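Local coordinates for protein ARF-like GTPase (Chlamydomonas reinhardtii, PDB 4M9Q) that belongs to the ARF-like family of small GTPases and binds phosphoaminophosphonic acid-guanylate ester and a magnesium ion in a P-loop NTPase fold, at residues L10-N14 / G57-R62; S90-M94 / G129-A133; C109-Q115 / N140-A146. Where two conformers were deposited one is given. Residues are numbered along the deposited sequence.

How the contacts relate
All three contacts lie in one P-loop domain built on a mixed six-stranded sheet. Contact 1, first along the chain, joins the loops after strands 3-10 and 48-55; contacts 2 and 3 interleave, 90-94, 109-115, 129-133, 140-146. The centres of contacts 1 and 2 are about 15 Å apart, those of contacts 1 and 3 about 17 Å, those of contacts 2 and 3 about 14 Å. Contact 3 pairs strands 108-113 and 139-143. Contact 2 packs on the sheet and touches both others: S90 and T93 meet L12, and L130 and L132 lie on I110. Contacts 1 and 3 form the phosphate and base parts of the GNP pocket, linked by N14 O and K114 NZ (2.8 Å, a probable hydrogen bond).

Contact 1. Residues L10-N14 / G57-R62; sequences LGLDN and GGKNIR. With GNP (phosphoaminophosphonic acid-guanylate ester), chain D.
Both segments are loops: 10-14 leaves the end of strand 3-10 largely extended, and 57-62 follows strand 48-55, turning back on itself from G58 on, with I61 N and R62 N both bonded to G58 O (2.9 and 3.0 Å). The nearest CA pair is D13 and G57, 4.1 Å apart. A weak hydrogen bond, D13 N to G57 O at 3.3 Å, and a CA-H...O contact, G57 CA to G11 O at 3.6 Å, join the backbones. A CB on G57 would strike G11 O and D13 N, so the close passage depends on this glycine. R62 folds back over its own segment: NE and NH2 donate to G57 O at 2.9 and 2.8 Å. Its NH2 also forms a salt bridge with D13 OD1 (3.3 Å), while L12, rotamer mt, lays CD2 over one guanidinium face, 3.7 Å from R62 CZ. R86 pairs with D13 and E89 with R62, tying the loops to the region of helix 87-99. G57 N donates to GNP O2G at 2.8 Å, and N14 N lies 3.1 Å from GNP N3B. Here the P-loop meets the switch II region at the phosphate end of GNP, as in small GTPases.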
loop_
_atom_site.group_PDB
_atom_site.type_symbol
_atom_site.label_atom_id
_atom_site.label_comp_id
_atom_site.label_asym_id
_atom_site.label_seq_id
_atom_site.Cartn_x
_atom_site.Cartn_y
_atom_site.Cartn_z
ATOM N N LEU A 10 -0.690 -0.939 2.939
ATOM C CA LEU A 10 -0.019 -1.393 4.125
ATOM C C LEU A 10 0.785 -0.245 4.717
ATOM O O LEU A 10 0.881 0.828 4.125
ATOM C CB LEU A 10 0.929 -2.537 3.756
ATOM C CG LEU A 10 0.338 -3.781 3.067
ATOM C CD1 LEU A 10 1.473 -4.750 2.824
ATOM C CD2 LEU A 10 -0.759 -4.383 3.902
ATOM N N GLY A 11 1.349 -0.488 5.898
ATOM C CA GLY A 11 2.079 0.537 6.656
ATOM C C GLY A 11 1.687 0.475 8.119
ATOM O O GLY A 11 0.675 -0.089 8.444
ATOM N N LEU A 12 2.475 1.097 8.990
ATOM C CA LEU A 12 2.268 0.967 10.431
ATOM C C LEU A 12 0.969 1.660 10.818
ATOM O O LEU A 12 0.448 2.524 10.087
ATOM C CB LEU A 12 3.409 1.622 11.214
ATOM C CG LEU A 12 4.836 1.112 11.046
ATOM C CD1 LEU A 12 5.781 1.901 11.949
ATOM C CD2 LEU A 12 4.959 -0.396 11.293
ATOM N N ASP A 13 0.466 1.304 11.991
ATOM C CA ASP A 13 -0.655 2.014 12.540
ATOM C C ASP A 13 -0.294 3.501 12.608
ATOM O O ASP A 13 0.844 3.873 12.825
ATOM C CB ASP A 13 -1.021 1.473 13.912
ATOM C CG ASP A 13 0.090 1.627 14.908
ATOM O OD1 ASP A 13 1.077 0.864 14.794
ATOM O OD2 ASP A 13 -0.010 2.506 15.801
ATOM N N ASN A 14 -1.280 4.334 12.331
ATOM C CA ASN A 14 -1.163 5.771 12.401
ATOM C C ASN A 14 -0.509 6.433 11.180
ATOM O O ASN A 14 -0.412 7.661 11.102
ATOM C CB ASN A 14 -0.464 6.197 13.707
ATOM C CG ASN A 14 -0.835 7.609 14.124
ATOM O OD1 ASN A 14 -2.020 7.921 14.252
ATOM N ND2 ASN A 14 0.171 8.476 14.320
ATOM N N GLY A 57 -2.781 -1.580 10.674
ATOM C CA GLY A 57 -1.362 -1.658 10.904
ATOM C C GLY A 57 -0.901 -1.871 12.325
ATOM O O GLY A 57 0.285 -1.976 12.552
ATOM N N GLY A 58 -1.799 -1.938 13.301
ATOM C CA GLY A 58 -1.419 -2.216 14.683
ATOM C C GLY A 58 -0.628 -3.492 14.804
ATOM O O GLY A 58 -0.840 -4.423 14.026
ATOM N N LYS A 59 0.262 -3.555 15.796
ATOM C CA LYS A 59 1.137 -4.737 16.027
ATOM C C LYS A 59 0.423 -6.034 16.178
ATOM O O LYS A 59 0.891 -7.047 15.679
ATOM C CB LYS A 59 2.021 -4.560 17.258
ATOM C CG LYS A 59 3.245 -3.737 16.890
ATOM C CD LYS A 59 4.378 -3.803 17.900
ATOM C CE LYS A 59 4.146 -2.837 19.062
ATOM N NZ LYS A 59 5.183 -1.772 19.160
ATOM N N ASN A 60 -0.739 -6.022 16.833
ATOM C CA ASN A 60 -1.590 -7.232 16.931
ATOM C C ASN A 60 -2.494 -7.527 15.668
ATOM O O ASN A 60 -3.177 -8.556 15.623
ATOM C CB ASN A 60 -2.476 -7.210 18.212
ATOM C CG ASN A 60 -1.779 -6.602 19.445
ATOM O OD1 ASN A 60 -2.415 -5.875 20.211
ATOM N ND2 ASN A 60 -0.489 -6.907 19.646
ATOM N N ILE A 61 -2.520 -6.640 14.668
ATOM C CA ILE A 61 -3.213 -6.946 13.403
ATOM C C ILE A 61 -2.247 -7.353 12.270
ATOM O O ILE A 61 -2.651 -8.081 11.360
ATOM C CB ILE A 61 -4.094 -5.765 12.906
ATOM C CG1 ILE A 61 -5.596 -6.036 13.100
ATOM C CG2 ILE A 61 -3.897 -5.531 11.418
ATOM C CD1 ILE A 61 -6.225 -7.010 12.098
ATOM N N ARG A 62 -0.983 -6.897 12.343
ATOM C CA ARG A 62 0.026 -6.971 11.228
ATOM C C ARG A 62 0.237 -8.372 10.585
ATOM O O ARG A 62 0.596 -8.504 9.412
ATOM C CB ARG A 62 1.388 -6.508 11.804
ATOM C CG ARG A 62 2.213 -5.545 10.962
ATOM C CD ARG A 62 3.242 -4.835 11.834
ATOM N NE ARG A 62 2.683 -3.679 12.545
ATOM C CZ ARG A 62 3.343 -2.916 13.426
ATOM N NH1 ARG A 62 4.604 -3.189 13.762
ATOM N NH2 ARG A 62 2.726 -1.880 13.989
HETATM P PG GNP D . -4.462 1.901 11.373
HETATM O O1G GNP D . -5.967 1.777 10.787
HETATM O O2G GNP D . -3.430 1.150 10.461
HETATM O O3G GNP D . -4.516 1.456 12.846
HETATM N N3B GNP D . -4.013 3.531 11.207
HETATM P PB GNP D . -4.182 4.244 9.684
HETATM O O1B GNP D . -5.466 3.692 8.875
HETATM O O2B GNP D . -2.882 4.012 8.965
HETATM O O3A GNP D . -4.303 5.777 10.083
HETATM P PA GNP D . -5.511 6.772 9.799
HETATM O O1A GNP D . -6.541 6.256 10.727
HETATM O O2A GNP D . -5.706 6.835 8.325
HETATM O "O5'" GNP D . -4.828 8.117 10.324
HETATM C "C5'" GNP D . -4.196 8.130 11.627
HETATM C "C4'" GNP D . -4.235 9.558 12.232
HETATM O "O4'" GNP D . -3.456 10.390 11.359
HETATM C "C3'" GNP D . -5.606 10.217 12.191
HETATM O "O3'" GNP D . -5.731 11.287 13.127
HETATM C "C2'" GNP D . -5.630 10.914 10.874
HETATM O "O2'" GNP D . -6.500 12.004 10.798
HETATM C "C1'" GNP D . -4.232 11.444 10.821
HETATM N N9 GNP D . -3.729 11.797 9.490
HETATM C C8 GNP D . -3.804 11.018 8.413
HETATM N N7 GNP D . -3.194 11.595 7.369
HETATM C C5 GNP D . -2.734 12.782 7.779
HETATM C C6 GNP D . -2.014 13.883 7.117
HETATM O O6 GNP D . -1.706 13.836 5.911
HETATM N N1 GNP D . -1.692 14.921 7.859
HETATM C C2 GNP D . -2.009 15.011 9.189
HETATM N N2 GNP D . -1.642 16.126 9.824
HETATM N N3 GNP D . -2.673 14.043 9.874
HETATM C C4 GNP D . -3.083 12.923 9.189
#

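Contact 2. Residues S90-M94 / G129-A133; sequences SKMTM and GLGLA
One turn of helix 87-99, residues 90-94 (M94 N to S90 O, 2.9 Å), faces the end of helix 123-129 and the loop that follows. K91 CA and L130 CA are the nearest CA pair, 4.4 Å apart. G131 leaves the helix with phi 58° and psi 47° in a Schellman motif, and a CB there would run into K91 CE. Apolar packing comes first: M94, chi1 and chi2 t and chi3 p, reaches across so that CE lies 3.5 Å from L130 CB. Separately, a hydroxyl meets a methyl, S90 OG to CD2 of L130 (rotamer mt) at 3.7 Å; the hydroxyl is hydrogen-bonded to Y77. Aliphatic-to-backbone contacts form the outer edge. The all-t K91 chain has CB 3.5 Å from G129 O, CG 3.5 Å from L130 O and CD 4.1 Å from G131 N, while its amine leads away. Helix 87-99 covers strand 74-80, and L130 and L132 extend this layer over strands 108-113 and 139-143; L130 and S90 both lie on V79. With no hydrogen bond crossing between the segments, van der Waals fit carries this joint: M94 and L130 inside, lysine methylenes at the border.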
loop_
_atom_site.group_PDB
_atom_site.type_symbol
_atom_site.label_atom_id
_atom_site.label_comp_id
_atom_site.label_asym_id
_atom_site.label_seq_id
_atom_site.Cartn_x
_atom_site.Cartn_y
_atom_site.Cartn_z
ATOM N N SER A 90 9.088 0.713 10.764
ATOM C CA SER A 90 8.456 0.683 9.460
ATOM C C SER A 90 9.399 -0.036 8.498
ATOM O O SER A 90 8.944 -0.822 7.678
ATOM C CB SER A 90 8.115 2.092 8.960
ATOM O OG SER A 90 7.135 2.049 7.921
ATOM N N LYS A 91 10.695 0.222 8.612
ATOM C CA LYS A 91 11.685 -0.483 7.820
ATOM C C LYS A 91 11.640 -2.016 8.060
ATOM O O LYS A 91 11.707 -2.811 7.110
ATOM C CB LYS A 91 13.081 0.097 8.109
ATOM C CG LYS A 91 14.263 -0.607 7.446
ATOM C CD LYS A 91 15.594 0.009 7.904
ATOM C CE LYS A 91 16.786 -0.887 7.616
ATOM N NZ LYS A 91 17.983 -0.537 8.426
ATOM N N MET A 92 11.544 -2.441 9.316
ATOM C CA MET A 92 11.537 -3.871 9.607
ATOM C C MET A 92 10.232 -4.458 9.085
ATOM O O MET A 92 10.182 -5.594 8.618
ATOM C CB MET A 92 11.670 -4.146 11.103
ATOM C CG MET A 92 13.013 -3.737 11.700
ATOM S SD MET A 92 13.289 -4.344 13.389
ATOM C CE MET A 92 11.624 -4.724 13.993
ATOM N N THR A 93 9.166 -3.676 9.161
ATOM C CA THR A 93 7.858 -4.169 8.761
ATOM C C THR A 93 7.795 -4.363 7.242
ATOM O O THR A 93 7.276 -5.372 6.727
ATOM C CB THR A 93 6.774 -3.196 9.226
ATOM O OG1 THR A 93 6.739 -3.203 10.656
ATOM C CG2 THR A 93 5.489 -3.618 8.754
ATOM N N MET A 94 8.351 -3.409 6.524
ATOM C CA MET A 94 8.424 -3.538 5.086
ATOM C C MET A 94 9.342 -4.694 4.714
ATOM O O MET A 94 9.022 -5.474 3.832
ATOM C CB MET A 94 8.893 -2.248 4.426
ATOM C CG MET A 94 8.681 -2.285 2.915
ATOM S SD MET A 94 8.766 -0.644 2.148
ATOM C CE MET A 94 10.383 -0.230 2.742
ATOM N N GLY A 129 15.472 5.995 5.548
ATOM C CA GLY A 129 14.806 5.483 6.735
ATOM C C GLY A 129 14.210 4.109 6.509
ATOM O O GLY A 129 14.225 3.286 7.399
ATOM N N LEU A 130 13.677 3.856 5.313
ATOM C CA LEU A 130 13.080 2.542 5.017
ATOM C C LEU A 130 14.086 1.576 4.422
ATOM O O LEU A 130 13.735 0.420 4.099
ATOM C CB LEU A 130 11.869 2.650 4.107
ATOM C CG LEU A 130 10.624 3.257 4.723
ATOM C CD1 LEU A 130 9.532 3.222 3.671
ATOM C CD2 LEU A 130 10.178 2.516 5.954
ATOM N N GLY A 131 15.337 2.022 4.326
ATOM C CA GLY A 131 16.432 1.136 3.881
ATOM C C GLY A 131 16.144 0.553 2.506
ATOM O O GLY A 131 16.273 -0.652 2.275
ATOM N N LEU A 132 15.735 1.441 1.611
ATOM C CA LEU A 132 15.256 1.074 0.307
ATOM C C LEU A 132 16.409 1.017 -0.667
ATOM O O LEU A 132 16.269 0.511 -1.777
ATOM C CB LEU A 132 14.184 2.072 -0.190
ATOM C CG LEU A 132 12.816 2.142 0.522
ATOM C CD1 LEU A 132 12.014 3.289 -0.078
ATOM C CD2 LEU A 132 12.020 0.851 0.440
ATOM N N ALA A 133 17.556 1.531 -0.267
ATOM C CA ALA A 133 18.744 1.385 -1.095
ATOM C C ALA A 133 18.943 -0.102 -1.527
ATOM O O ALA A 133 19.488 -0.383 -2.612
ATOM C CB ALA A 133 19.957 1.918 -0.349
#

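Contact 3. Residues C109-Q115 / N140-A146; sequences CIFANKQ and NVFPCTA. With GNP (phosphoaminophosphonic acid-guanylate ester), chain D.
Strands 109-113 and 140-143 run parallel, axes 4.4 Å apart at closest approach and inclined by 27°, pairing C109 with N140 through A112 with P143. C109 (chi1 t) places SG 3.7 Å from F142 CD1, an oblique sulfur-aromatic contact. I110 N donates to N140 O (3.0 Å) and I110 O accepts from F142 N (2.8 Å); its CB packs 4.0 Å from V141 CG2 on the face shared with A112 and P143. F111 joins C109 and F142 on the reverse face, with CB 3.8 Å from C144 SG. A112 N bonds F142 O (2.8 Å) and A112 O accepts from C144 N (3.1 Å). Past the ladder, N113 bonds A146 N through OD1 (3.0 Å); its ND2 bonds A15 and lies 3.3 Å from GNP N7. K114, phi 76°, sends NZ to D80 and, weakly, to GNP O4' (3.4 Å). Q115 N donates to C144 O at 3.1 Å. N113-K114-Q115-D116 matches the NKxD guanine motif, while A146 N lies 3.1 Å from GNP O6. In this beta-alpha-beta unit, strand 139-143 edges the sheet, strand 74-80 flanks 108-113, helix 123-129 covers A112 and V141, and helix 157-190 packs on C109 and C144.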
loop_
_atom_site.group_PDB
_atom_site.type_symbol
_atom_site.label_atom_id
_atom_site.label_comp_id
_atom_site.label_asym_id
_atom_site.label_seq_id
_atom_site.Cartn_x
_atom_site.Cartn_y
_atom_site.Cartn_z
ATOM N N CYS A 109 4.401 1.395 -4.067
ATOM C CA CYS A 109 4.260 2.815 -4.092
ATOM C C CYS A 109 4.343 3.262 -2.624
ATOM O O CYS A 109 3.552 2.858 -1.820
ATOM C CB CYS A 109 2.931 3.164 -4.702
ATOM S SG CYS A 109 2.531 4.886 -4.528
ATOM N N ILE A 110 5.359 4.028 -2.275
ATOM C CA ILE A 110 5.574 4.414 -0.917
ATOM C C ILE A 110 5.118 5.846 -0.775
ATOM O O ILE A 110 5.616 6.736 -1.470
ATOM C CB ILE A 110 7.064 4.291 -0.544
ATOM C CG1 ILE A 110 7.512 2.824 -0.724
ATOM C CG2 ILE A 110 7.306 4.763 0.896
ATOM C CD1 ILE A 110 8.972 2.614 -1.009
ATOM N N PHE A 111 4.146 6.084 0.095
ATOM C CA PHE A 111 3.699 7.443 0.326
ATOM C C PHE A 111 4.327 7.992 1.590
ATOM O O PHE A 111 4.163 7.460 2.663
ATOM C CB PHE A 111 2.192 7.487 0.438
ATOM C CG PHE A 111 1.476 7.413 -0.879
ATOM C CD1 PHE A 111 1.609 8.399 -1.770
ATOM C CD2 PHE A 111 0.610 6.385 -1.161
ATOM C CE1 PHE A 111 0.923 8.368 -2.974
ATOM C CE2 PHE A 111 -0.111 6.338 -2.352
ATOM C CZ PHE A 111 0.063 7.318 -3.272
ATOM N N ALA A 112 5.085 9.057 1.450
ATOM C CA ALA A 112 5.685 9.727 2.612
ATOM C C ALA A 112 4.631 10.703 3.100
ATOM O O ALA A 112 4.629 11.867 2.708
ATOM C CB ALA A 112 6.963 10.480 2.222
ATOM N N ASN A 113 3.730 10.210 3.926
ATOM C CA ASN A 113 2.521 10.949 4.293
ATOM C C ASN A 113 2.726 12.027 5.387
ATOM O O ASN A 113 3.732 12.072 6.086
ATOM C CB ASN A 113 1.438 9.959 4.706
ATOM C CG ASN A 113 0.082 10.600 4.827
ATOM O OD1 ASN A 113 -0.283 11.496 4.033
ATOM N ND2 ASN A 113 -0.673 10.181 5.827
ATOM N N LYS A 114 1.765 12.925 5.488
ATOM C CA LYS A 114 1.727 13.948 6.570
ATOM C C LYS A 114 2.726 15.088 6.327
ATOM O O LYS A 114 3.333 15.580 7.250
ATOM C CB LYS A 114 1.947 13.289 7.942
ATOM C CG LYS A 114 0.996 12.098 8.234
ATOM C CD LYS A 114 0.721 11.943 9.733
ATOM C CE LYS A 114 -0.009 10.671 10.081
ATOM N NZ LYS A 114 -0.035 10.361 11.545
ATOM N N GLN A 115 2.855 15.514 5.072
ATOM C CA GLN A 115 3.765 16.576 4.692
ATOM C C GLN A 115 3.291 17.955 5.112
ATOM O O GLN A 115 4.019 18.921 4.940
ATOM C CB GLN A 115 4.024 16.582 3.202
ATOM C CG GLN A 115 4.733 15.346 2.656
ATOM C CD GLN A 115 6.196 15.277 3.012
ATOM O OE1 GLN A 115 6.858 16.280 2.987
ATOM N NE2 GLN A 115 6.702 14.091 3.292
ATOM N N ASN A 140 8.815 3.608 -5.753
ATOM C CA ASN A 140 8.983 5.043 -5.897
ATOM C C ASN A 140 8.364 5.668 -4.680
ATOM O O ASN A 140 7.380 5.121 -4.158
ATOM C CB ASN A 140 8.240 5.506 -7.153
ATOM C CG ASN A 140 8.781 6.790 -7.733
ATOM O OD1 ASN A 140 9.568 7.507 -7.126
ATOM N ND2 ASN A 140 8.356 7.080 -8.949
ATOM N N VAL A 141 8.877 6.815 -4.250
ATOM C CA VAL A 141 8.395 7.432 -3.026
ATOM C C VAL A 141 7.763 8.732 -3.382
ATOM O O VAL A 141 8.349 9.502 -4.118
ATOM C CB VAL A 141 9.548 7.743 -2.037
ATOM C CG1 VAL A 141 9.037 8.534 -0.822
ATOM C CG2 VAL A 141 10.257 6.446 -1.639
ATOM N N PHE A 142 6.584 8.982 -2.843
ATOM C CA PHE A 142 5.823 10.163 -3.162
ATOM C C PHE A 142 5.416 10.817 -1.870
ATOM O O PHE A 142 4.715 10.223 -1.074
ATOM C CB PHE A 142 4.548 9.780 -3.880
ATOM C CG PHE A 142 4.780 9.091 -5.188
ATOM C CD1 PHE A 142 4.805 7.710 -5.260
ATOM C CD2 PHE A 142 4.922 9.821 -6.346
ATOM C CE1 PHE A 142 4.994 7.071 -6.457
ATOM C CE2 PHE A 142 5.136 9.189 -7.547
ATOM C CZ PHE A 142 5.187 7.815 -7.597
ATOM N N PRO A 143 5.870 12.051 -1.646
ATOM C CA PRO A 143 5.371 12.767 -0.518
ATOM C C PRO A 143 3.925 13.176 -0.723
ATOM O O PRO A 143 3.549 13.519 -1.834
ATOM C CB PRO A 143 6.270 14.010 -0.451
ATOM C CG PRO A 143 7.138 13.985 -1.640
ATOM C CD PRO A 143 6.920 12.738 -2.391
ATOM N N CYS A 144 3.122 13.214 0.347
ATOM C CA CYS A 144 1.723 13.555 0.200
ATOM C C CYS A 144 1.123 13.983 1.513
ATOM O O CYS A 144 1.757 13.931 2.581
ATOM C CB CYS A 144 0.939 12.356 -0.322
ATOM S SG CYS A 144 0.912 11.027 0.885
ATOM N N THR A 145 -0.132 14.412 1.415
ATOM C CA THR A 145 -0.936 14.840 2.560
ATOM C C THR A 145 -2.328 14.282 2.375
ATOM O O THR A 145 -3.153 14.816 1.656
ATOM C CB THR A 145 -0.949 16.382 2.605
ATOM O OG1 THR A 145 0.403 16.796 2.668
ATOM C CG2 THR A 145 -1.713 16.927 3.800
ATOM N N ALA A 146 -2.543 13.137 2.968
ATOM C CA ALA A 146 -3.783 12.400 2.848
ATOM C C ALA A 146 -4.889 13.221 3.506
ATOM O O ALA A 146 -6.038 13.062 3.155
ATOM C CB ALA A 146 -3.642 11.045 3.546
HETATM P PG GNP D . -4.462 1.901 11.373
HETATM O O1G GNP D . -5.967 1.777 10.787
HETATM O O2G GNP D . -3.430 1.150 10.461
HETATM O O3G GNP D . -4.516 1.456 12.846
HETATM N N3B GNP D . -4.013 3.531 11.207
HETATM P PB GNP D . -4.182 4.244 9.684
HETATM O O1B GNP D . -5.466 3.692 8.875
HETATM O O2B GNP D . -2.882 4.012 8.965
HETATM O O3A GNP D . -4.303 5.777 10.083
HETATM P PA GNP D . -5.511 6.772 9.799
HETATM O O1A GNP D . -6.541 6.256 10.727
HETATM O O2A GNP D . -5.706 6.835 8.325
HETATM O "O5'" GNP D . -4.828 8.117 10.324
HETATM C "C5'" GNP D . -4.196 8.130 11.627
HETATM C "C4'" GNP D . -4.235 9.558 12.232
HETATM O "O4'" GNP D . -3.456 10.390 11.359
HETATM C "C3'" GNP D . -5.606 10.217 12.191
HETATM O "O3'" GNP D . -5.731 11.287 13.127
HETATM C "C2'" GNP D . -5.630 10.914 10.874
HETATM O "O2'" GNP D . -6.500 12.004 10.798
HETATM C "C1'" GNP D . -4.232 11.444 10.821
HETATM N N9 GNP D . -3.729 11.797 9.490
HETATM C C8 GNP D . -3.804 11.018 8.413
HETATM N N7 GNP D . -3.194 11.595 7.369
HETATM C C5 GNP D . -2.734 12.782 7.779
HETATM C C6 GNP D . -2.014 13.883 7.117
HETATM O O6 GNP D . -1.706 13.836 5.911
HETATM N N1 GNP D . -1.692 14.921 7.859
HETATM C C2 GNP D . -2.009 15.011 9.189
HETATM N N2 GNP D . -1.642 16.126 9.824
HETATM N N3 GNP D . -2.673 14.043 9.874
HETATM C C4 GNP D . -3.083 12.923 9.189
#